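Local coordinates for protein AxyAgu115A (Amphibacillus xylanus NBRC 15112, PDB 6NPS) that is a GH115 alpha-glucuronidase, a glycoside hydrolase that probably removes glucuronic acid side groups from arabinoglucuronoxylan in hemicellulose, at residues V848-V853 with N928-Y933; P783-V788 with A798-T803. The protein carries 3 engineered substitutions. All coordinates share one frame; numbering follows the deposited sequence.

Contact 1: V848-V853 with N928-Y933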
ATOM      1  N   VAL A 848     -39.335 -12.983  13.205  1.00 34.98           N
ATOM      2  CA  VAL A 848     -38.441 -13.973  13.796  1.00 36.79           C
ATOM      3  C   VAL A 848     -37.879 -13.348  15.058  1.00 38.70           C
ATOM      4  O   VAL A 848     -37.756 -12.124  15.163  1.00 36.12           O
ATOM      5  CB  VAL A 848     -37.295 -14.432  12.859  1.00 36.01           C
ATOM      6  CG1 VAL A 848     -37.866 -15.327  11.748  1.00 34.50           C
ATOM      7  CG2 VAL A 848     -36.546 -13.238  12.272  1.00 31.33           C
ATOM      8  N   GLU A 849     -37.554 -14.191  16.025  1.00 36.68           N
ATOM      9  CA  GLU A 849     -37.099 -13.715  17.325  1.00 40.81           C
ATOM     10  C   GLU A 849     -35.776 -14.377  17.685  1.00 40.50           C
ATOM     11  O   GLU A 849     -35.668 -15.604  17.667  1.00 40.49           O
ATOM     12  CB  GLU A 849     -38.169 -13.999  18.385  1.00 40.49           C
ATOM     13  CG  GLU A 849     -37.841 -13.569  19.814  1.00 48.53           C
ATOM     14  CD  GLU A 849     -39.014 -13.864  20.767  1.00 58.35           C
ATOM     15  OE1 GLU A 849     -40.081 -13.230  20.617  1.00 62.63           O
ATOM     16  OE2 GLU A 849     -38.877 -14.741  21.649  1.00 62.44           O
ATOM     17  N   TYR A 850     -34.792 -13.555  18.034  1.00 37.18           N
ATOM     18  CA  TYR A 850     -33.463 -13.986  18.440  1.00 37.60           C
ATOM     19  C   TYR A 850     -33.284 -13.719  19.923  1.00 41.50           C
ATOM     20  O   TYR A 850     -33.781 -12.713  20.441  1.00 45.00           O
ATOM     21  CB  TYR A 850     -32.386 -13.248  17.638  1.00 33.28           C
ATOM     22  CG  TYR A 850     -32.532 -13.432  16.161  1.00 36.52           C
ATOM     23  CD1 TYR A 850     -31.833 -14.424  15.504  1.00 34.49           C
ATOM     24  CD2 TYR A 850     -33.385 -12.618  15.413  1.00 37.28           C
ATOM     25  CE1 TYR A 850     -31.962 -14.606  14.160  1.00 33.00           C
ATOM     26  CE2 TYR A 850     -33.515 -12.805  14.064  1.00 36.62           C
ATOM     27  CZ  TYR A 850     -32.814 -13.804  13.448  1.00 32.60           C
ATOM     28  OH  TYR A 850     -32.948 -14.012  12.109  1.00 37.26           O
ATOM     29  N   HIS A 851     -32.611 -14.635  20.620  1.00 37.79           N
ATOM     30  CA  HIS A 851     -32.342 -14.483  22.047  1.00 35.70           C
ATOM     31  C   HIS A 851     -30.847 -14.289  22.219  1.00 38.16           C
ATOM     32  O   HIS A 851     -30.062 -15.010  21.600  1.00 38.59           O
ATOM     33  CB  HIS A 851     -32.821 -15.711  22.853  1.00 38.92           C
ATOM     34  CG  HIS A 851     -34.312 -15.832  22.931  1.00 47.89           C
ATOM     35  ND1 HIS A 851     -34.949 -16.937  23.455  1.00 51.08           N
ATOM     36  CD2 HIS A 851     -35.293 -14.985  22.533  1.00 50.43           C
ATOM     37  CE1 HIS A 851     -36.258 -16.760  23.391  1.00 53.85           C
ATOM     38  NE2 HIS A 851     -36.494 -15.584  22.833  1.00 53.59           N
ATOM     39  N   PHE A 852     -30.446 -13.313  23.032  1.00 41.77           N
ATOM     40  CA  PHE A 852     -29.016 -13.087  23.212  1.00 43.13           C
ATOM     41  C   PHE A 852     -28.751 -12.473  24.581  1.00 44.51           C
ATOM     42  O   PHE A 852     -29.620 -11.801  25.157  1.00 47.70           O
ATOM     43  CB  PHE A 852     -28.422 -12.203  22.085  1.00 42.10           C
ATOM     44  CG  PHE A 852     -28.919 -10.783  22.078  1.00 45.20           C
ATOM     45  CD1 PHE A 852     -28.167  -9.767  22.655  1.00 44.64           C
ATOM     46  CD2 PHE A 852     -30.134 -10.456  21.481  1.00 46.73           C
ATOM     47  CE1 PHE A 852     -28.627  -8.441  22.640  1.00 48.53           C
ATOM     48  CE2 PHE A 852     -30.599  -9.149  21.469  1.00 46.45           C
ATOM     49  CZ  PHE A 852     -29.848  -8.136  22.050  1.00 47.91           C
ATOM     50  N   VAL A 853     -27.541 -12.715  25.097  1.00 40.23           N
ATOM     51  CA  VAL A 853     -27.158 -12.387  26.481  1.00 44.93           C
ATOM     52  C   VAL A 853     -25.998 -11.396  26.435  1.00 48.20           C
ATOM     53  O   VAL A 853     -24.931 -11.702  25.890  1.00 45.69           O
ATOM     54  CB  VAL A 853     -26.747 -13.635  27.281  1.00 42.24           C
ATOM     55  CG1 VAL A 853     -26.142 -13.249  28.670  1.00 41.91           C
ATOM     56  CG2 VAL A 853     -27.955 -14.593  27.469  1.00 44.54           C
ATOM     57  N   ASN A 928     -31.701 -10.928  26.527  1.00 47.79           N
ATOM     58  CA  ASN A 928     -32.438  -9.976  25.702  1.00 50.47           C
ATOM     59  C   ASN A 928     -33.165 -10.723  24.585  1.00 49.53           C
ATOM     60  O   ASN A 928     -32.748 -11.806  24.160  1.00 46.95           O
ATOM     61  CB  ASN A 928     -31.505  -8.908  25.047  1.00 48.59           C
ATOM     62  CG  ASN A 928     -30.947  -7.907  26.059  1.00 51.92           C
ATOM     63  OD1 ASN A 928     -31.508  -6.825  26.277  1.00 52.87           O
ATOM     64  ND2 ASN A 928     -29.841  -8.275  26.692  1.00 49.77           N
ATOM     65  N   LYS A 929     -34.243 -10.119  24.093  1.00 47.22           N
ATOM     66  CA  LYS A 929     -34.987 -10.603  22.932  1.00 48.65           C
ATOM     67  C   LYS A 929     -34.936  -9.550  21.833  1.00 44.41           C
ATOM     68  O   LYS A 929     -35.067  -8.356  22.116  1.00 45.34           O
ATOM     69  CB  LYS A 929     -36.447 -10.858  23.269  1.00 53.86           C
ATOM     70  CG  LYS A 929     -36.770 -12.209  23.873  1.00 70.64           C
ATOM     71  CD  LYS A 929     -38.026 -12.124  24.764  1.00 77.85           C
ATOM     72  CE  LYS A 929     -39.354 -11.910  23.981  1.00 82.54           C
ATOM     73  NZ  LYS A 929     -39.484 -10.669  23.127  1.00 83.20           N
ATOM     74  N   LEU A 930     -34.749  -9.994  20.588  1.00 36.87           N
ATOM     75  CA  LEU A 930     -34.777  -9.122  19.416  1.00 40.06           C
ATOM     76  C   LEU A 930     -35.756  -9.704  18.406  1.00 41.13           C
ATOM     77  O   LEU A 930     -35.581 -10.842  17.961  1.00 42.60           O
ATOM     78  CB  LEU A 930     -33.380  -8.976  18.785  1.00 40.30           C
ATOM     79  CG  LEU A 930     -33.378  -8.427  17.344  1.00 43.18           C
ATOM     80  CD1 LEU A 930     -33.704  -6.916  17.313  1.00 41.69           C
ATOM     81  CD2 LEU A 930     -32.053  -8.718  16.575  1.00 38.49           C
ATOM     82  N   ARG A 931     -36.789  -8.942  18.051  1.00 43.50           N
ATOM     83  CA  ARG A 931     -37.733  -9.345  17.012  1.00 39.75           C
ATOM     84  C   ARG A 931     -37.465  -8.546  15.759  1.00 41.94           C
ATOM     85  O   ARG A 931     -37.353  -7.317  15.822  1.00 45.61           O
ATOM     86  CB  ARG A 931     -39.180  -9.135  17.456  1.00 39.06           C
ATOM     87  CG  ARG A 931     -39.593 -10.025  18.582  1.00 43.35           C
ATOM     88  CD  ARG A 931     -41.045  -9.821  19.012  1.00 48.23           C
ATOM     89  NE  ARG A 931     -41.363 -10.813  20.029  1.00 57.49           N
ATOM     90  CZ  ARG A 931     -42.566 -11.011  20.547  1.00 66.99           C
ATOM     91  NH1 ARG A 931     -43.589 -10.273  20.149  1.00 71.14           N
ATOM     92  NH2 ARG A 931     -42.739 -11.953  21.465  1.00 72.55           N
ATOM     93  N   ILE A 932     -37.390  -9.231  14.620  1.00 37.50           N
ATOM     94  CA  ILE A 932     -37.313  -8.577  13.321  1.00 39.21           C
ATOM     95  C   ILE A 932     -38.606  -8.864  12.566  1.00 38.16           C
ATOM     96  O   ILE A 932     -38.978 -10.032  12.355  1.00 37.09           O
ATOM     97  CB  ILE A 932     -36.091  -9.045  12.529  1.00 37.52           C
ATOM     98  CG1 ILE A 932     -34.845  -8.868  13.411  1.00 41.51           C
ATOM     99  CG2 ILE A 932     -36.002  -8.316  11.199  1.00 35.90           C
ATOM    100  CD1 ILE A 932     -33.595  -9.188  12.696  1.00 47.78           C
ATOM    101  N   TYR A 933     -39.308  -7.799  12.187  1.00 39.02           N
ATOM    102  CA  TYR A 933     -40.565  -7.901  11.454  1.00 38.30           C
ATOM    103  C   TYR A 933     -40.326  -7.568   9.990  1.00 41.76           C
ATOM    104  O   TYR A 933     -39.613  -6.603   9.664  1.00 39.57           O
ATOM    105  CB  TYR A 933     -41.625  -6.935  11.995  1.00 39.85           C
ATOM    106  CG  TYR A 933     -42.125  -7.158  13.387  1.00 47.12           C
ATOM    107  CD1 TYR A 933     -41.395  -6.743  14.493  1.00 50.72           C
ATOM    108  CD2 TYR A 933     -43.373  -7.741  13.609  1.00 50.55           C
ATOM    109  CE1 TYR A 933     -41.885  -6.936  15.788  1.00 50.64           C
ATOM    110  CE2 TYR A 933     -43.866  -7.937  14.897  1.00 47.88           C
ATOM    111  CZ  TYR A 933     -43.119  -7.525  15.975  1.00 52.15           C
ATOM    112  OH  TYR A 933     -43.601  -7.701  17.251  1.00 59.51           O
TER
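Strands 848-853 and 928-933 run antiparallel, and the axes of these short segments approach to 4.6 Å. V848, Y850 and F852 form hydrogen-bonded pairs with I932, L930 and N928, two backbone bonds per pair. The straightest is Y850 N to L930 O, 2.8 Å and 171° at the hydrogen. E849-R931 and H851-K929 are the non-hydrogen-bonded pairs.

E849 carries the polar face. Its CG lies anti to the backbone N (chi1 180°) and the chain stays extended. CB passes near the carbonyl of L930, and CG lies beside R931 CG. CD reaches K929 CE. At the tip, E849 OE1 takes R931 NE at 2.8 Å on its anti lone pair. R931 NH2 adds a weak bond to the same oxygen. The carboxylate and guanidinium planes are nearly coplanar, which suits both bonds. K929 NZ makes a long salt bridge to E849 OE1 at 3.6 Å, its chain bent at chi3 and chi4. E849 OE2 accepts H851 NE2 at 2.8 Å, also on its anti lone pair. The carboxylate is thus held from both oxygens, which would favour its ionised form. K929 CG packs beside the imidazole, 3.4 Å from H851 CD2.

The other face is largely apolar. F852 holds CG in the crowded position between N and the carbonyl carbon (chi1 67°). N928 CB sits over one face of the F852 ring, 3.7 Å from the F852 centroid, a CH-pi contact. L930 CB meets the ring edge. Y850 CE2 lies 3.9 Å from I932 CD1, and Y850 OH hydrogen-bonds to A798 O. I944 and I946 of strand 940-948 pack on this side. A charged network on one face and a hydrophobic core on the other fit a beta-sandwich strand pair in the GH115 C-terminal domain.

Contact 2: P783-V788 with A798-T803; sequences PDMTFV and AEHFAT
A type II beta turn from P783 to T786 leads into the strand that holds F787 and V788, and sets M785 against the loop 798-803. P783 O closes the turn. P783 O accepts T786 N and also T786 OG1, the latter at 2.7 Å from above the carbonyl plane. M785 takes a positive phi (71°) in this turn.

The CB of M785 is directed toward the loop, and the chain beyond it bends at chi2 and chi3 (-57° and -67°). M785 CB packs alongside A802, 4.1 Å from A802 CB. The fold of the chain brings the methyl back onto H800, with M785 CE 3.5 Å from H800 CB. The two side chains cross at about a right angle. F787 comes to the same histidine with the tip of its ring. F787 CZ lies 3.9 Å from H800 CB, and H800 O sits at the ring edge, 3.6 Å from F787 CE1.

The polar link is a water. This water donates to M785 O at 2.6 Å and to H800 O at 3.1 Å, tying the two backbones together. H800 is the centre of an inverse gamma turn. H800 ND1 hydrogen-bonds to E962 OE2, and the rings of H800 and F787 both meet Y965 near the C-terminus. Beyond H800, A802 and T803 both face E849 of the neighbouring strand 847-854. This is a classic beta bulge at the start of strand 803-808.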
ATOM      1  N   PRO A 783     -32.403 -21.025  27.312  1.00 56.33           N
ATOM      2  CA  PRO A 783     -32.977 -21.922  26.297  1.00 56.47           C
ATOM      3  C   PRO A 783     -32.054 -22.122  25.097  1.00 54.69           C
ATOM      4  O   PRO A 783     -31.124 -21.348  24.835  1.00 49.72           O
ATOM      5  CB  PRO A 783     -34.264 -21.200  25.872  1.00 64.51           C
ATOM      6  CG  PRO A 783     -34.503 -20.147  26.918  1.00 67.45           C
ATOM      7  CD  PRO A 783     -33.160 -19.769  27.439  1.00 62.59           C
ATOM      8  N   ASP A 784     -32.343 -23.183  24.340  1.00 52.99           N
ATOM      9  CA  ASP A 784     -31.612 -23.420  23.108  1.00 55.87           C
ATOM     10  C   ASP A 784     -31.732 -22.198  22.206  1.00 50.26           C
ATOM     11  O   ASP A 784     -32.696 -21.432  22.290  1.00 49.39           O
ATOM     12  CB  ASP A 784     -32.129 -24.674  22.391  1.00 70.27           C
ATOM     13  CG  ASP A 784     -31.431 -25.956  22.869  1.00 87.53           C
ATOM     14  OD1 ASP A 784     -32.062 -27.038  22.876  1.00 93.14           O
ATOM     15  OD2 ASP A 784     -30.246 -25.879  23.255  1.00 93.24           O
ATOM     16  N   MET A 785     -30.700 -21.990  21.386  1.00 42.97           N
ATOM     17  CA  MET A 785     -30.571 -20.882  20.445  1.00 45.80           C
ATOM     18  C   MET A 785     -30.329 -19.539  21.124  1.00 46.00           C
ATOM     19  O   MET A 785     -30.411 -18.507  20.459  1.00 48.02           O
ATOM     20  CB  MET A 785     -31.794 -20.780  19.515  1.00 44.11           C
ATOM     21  CG  MET A 785     -32.208 -22.121  18.906  1.00 52.30           C
ATOM     22  SD  MET A 785     -30.856 -22.899  17.974  1.00 53.17           S
ATOM     23  CE  MET A 785     -30.724 -21.721  16.649  1.00 48.66           C
ATOM     24  N   THR A 786     -29.963 -19.516  22.407  1.00 40.53           N
ATOM     25  CA  THR A 786     -29.553 -18.265  23.035  1.00 39.59           C
ATOM     26  C   THR A 786     -28.093 -17.956  22.713  1.00 42.50           C
ATOM     27  O   THR A 786     -27.194 -18.723  23.088  1.00 38.98           O
ATOM     28  CB  THR A 786     -29.726 -18.338  24.540  1.00 40.82           C
ATOM     29  OG1 THR A 786     -31.083 -18.664  24.827  1.00 44.62           O
ATOM     30  CG2 THR A 786     -29.365 -16.992  25.163  1.00 39.61           C
ATOM     31  N   PHE A 787     -27.852 -16.819  22.060  1.00 36.96           N
ATOM     32  CA  PHE A 787     -26.490 -16.384  21.795  1.00 36.76           C
ATOM     33  C   PHE A 787     -25.912 -15.731  23.045  1.00 41.66           C
ATOM     34  O   PHE A 787     -26.600 -14.986  23.751  1.00 46.51           O
ATOM     35  CB  PHE A 787     -26.461 -15.434  20.593  1.00 36.87           C
ATOM     36  CG  PHE A 787     -26.616 -16.149  19.280  1.00 35.59           C
ATOM     37  CD1 PHE A 787     -27.870 -16.520  18.820  1.00 36.78           C
ATOM     38  CD2 PHE A 787     -25.498 -16.496  18.523  1.00 35.36           C
ATOM     39  CE1 PHE A 787     -28.010 -17.217  17.648  1.00 32.87           C
ATOM     40  CE2 PHE A 787     -25.624 -17.187  17.349  1.00 34.47           C
ATOM     41  CZ  PHE A 787     -26.892 -17.548  16.899  1.00 33.74           C
ATOM     42  N   VAL A 788     -24.662 -16.043  23.362  1.00 37.80           N
ATOM     43  CA  VAL A 788     -24.065 -15.561  24.614  1.00 37.76           C
ATOM     44  C   VAL A 788     -22.812 -14.773  24.253  1.00 42.04           C
ATOM     45  O   VAL A 788     -21.887 -15.327  23.651  1.00 45.44           O
ATOM     46  CB  VAL A 788     -23.728 -16.702  25.588  1.00 40.00           C
ATOM     47  CG1 VAL A 788     -23.077 -16.122  26.870  1.00 41.17           C
ATOM     48  CG2 VAL A 788     -24.980 -17.472  26.015  1.00 42.84           C
ATOM     49  N   ALA A 798     -28.738 -15.655  10.248  1.00 32.38           N
ATOM     50  CA  ALA A 798     -30.129 -15.255  10.392  1.00 33.71           C
ATOM     51  C   ALA A 798     -31.049 -16.460  10.559  1.00 30.88           C
ATOM     52  O   ALA A 798     -32.126 -16.346  11.151  1.00 34.71           O
ATOM     53  CB  ALA A 798     -30.532 -14.396   9.166  1.00 34.21           C
ATOM     54  N   GLU A 799     -30.652 -17.613  10.036  1.00 30.86           N
ATOM     55  CA  GLU A 799     -31.454 -18.820  10.190  1.00 39.11           C
ATOM     56  C   GLU A 799     -31.526 -19.315  11.642  1.00 37.40           C
ATOM     57  O   GLU A 799     -32.443 -20.075  11.976  1.00 35.06           O
ATOM     58  CB  GLU A 799     -30.883 -19.880   9.247  1.00 47.89           C
ATOM     59  CG  GLU A 799     -30.879 -21.272   9.734  1.00 59.91           C
ATOM     60  CD  GLU A 799     -30.033 -22.202   8.886  1.00 64.30           C
ATOM     61  OE1 GLU A 799     -29.829 -21.931   7.680  1.00 53.77           O
ATOM     62  OE2 GLU A 799     -29.612 -23.246   9.437  1.00 76.47           O
ATOM     63  N   HIS A 800     -30.645 -18.847  12.526  1.00 33.07           N
ATOM     64  CA  HIS A 800     -30.630 -19.328  13.925  1.00 38.01           C
ATOM     65  C   HIS A 800     -31.476 -18.473  14.873  1.00 39.35           C
ATOM     66  O   HIS A 800     -31.078 -18.150  16.000  1.00 38.07           O
ATOM     67  CB  HIS A 800     -29.186 -19.442  14.408  1.00 35.95           C
ATOM     68  CG  HIS A 800     -28.432 -20.509  13.690  1.00 38.31           C
ATOM     69  ND1 HIS A 800     -27.118 -20.378  13.304  1.00 40.51           N
ATOM     70  CD2 HIS A 800     -28.838 -21.719  13.234  1.00 40.71           C
ATOM     71  CE1 HIS A 800     -26.740 -21.460  12.647  1.00 40.97           C
ATOM     72  NE2 HIS A 800     -27.766 -22.290  12.591  1.00 42.59           N
ATOM     73  N   PHE A 801     -32.699 -18.152  14.448  1.00 36.69           N
ATOM     74  CA  PHE A 801     -33.658 -17.544  15.349  1.00 34.18           C
ATOM     75  C   PHE A 801     -34.191 -18.576  16.331  1.00 40.54           C
ATOM     76  O   PHE A 801     -34.252 -19.773  16.039  1.00 41.20           O
ATOM     77  CB  PHE A 801     -34.815 -16.931  14.578  1.00 38.43           C
ATOM     78  CG  PHE A 801     -35.405 -17.837  13.560  1.00 35.75           C
ATOM     79  CD1 PHE A 801     -35.014 -17.744  12.240  1.00 41.33           C
ATOM     80  CD2 PHE A 801     -36.365 -18.765  13.913  1.00 38.54           C
ATOM     81  CE1 PHE A 801     -35.569 -18.562  11.273  1.00 39.86           C
ATOM     82  CE2 PHE A 801     -36.920 -19.604  12.949  1.00 41.70           C
ATOM     83  CZ  PHE A 801     -36.521 -19.479  11.611  1.00 33.96           C
ATOM     84  N   ALA A 802     -34.599 -18.091  17.499  1.00 40.29           N
ATOM     85  CA  ALA A 802     -35.120 -18.957  18.541  1.00 42.22           C
ATOM     86  C   ALA A 802     -36.574 -19.310  18.291  1.00 44.47           C
ATOM     87  O   ALA A 802     -37.000 -20.416  18.621  1.00 40.18           O
ATOM     88  CB  ALA A 802     -34.969 -18.283  19.919  1.00 38.40           C
ATOM     89  N   THR A 803     -37.345 -18.398  17.717  1.00 41.58           N
ATOM     90  CA  THR A 803     -38.733 -18.689  17.410  1.00 43.59           C
ATOM     91  C   THR A 803     -39.182 -17.715  16.337  1.00 41.20           C
ATOM     92  O   THR A 803     -38.448 -16.797  15.974  1.00 37.24           O
ATOM     93  CB  THR A 803     -39.623 -18.600  18.658  1.00 52.10           C
ATOM     94  OG1 THR A 803     -40.852 -19.285  18.402  1.00 62.45           O
ATOM     95  CG2 THR A 803     -39.903 -17.156  19.040  1.00 47.81           C
TER
HETATM   96  O   HOH W   1     -31.595 -16.828  18.804  1.00 33.13           O

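How the contacts relate
Contacts 1 and 2 are neighbours in the GH115 C-terminal domain, their centres about 8 Å apart. Strand 847-854 joins them. Its 848-853 part pairs with 928-933 along one edge, and with strands 786-788 and 803-808 along the other. F787 makes backbone hydrogen bonds to H851 and V853. On the 798-803 side, E849 O lies 2.7 Å from A802 N, probably a hydrogen bond. Y850 CE1 packs 3.6 Å from F801 CA. Contact 1 is buried, whereas contact 2 lies at the surface. Both contacts are structural packing within the C-terminal domain.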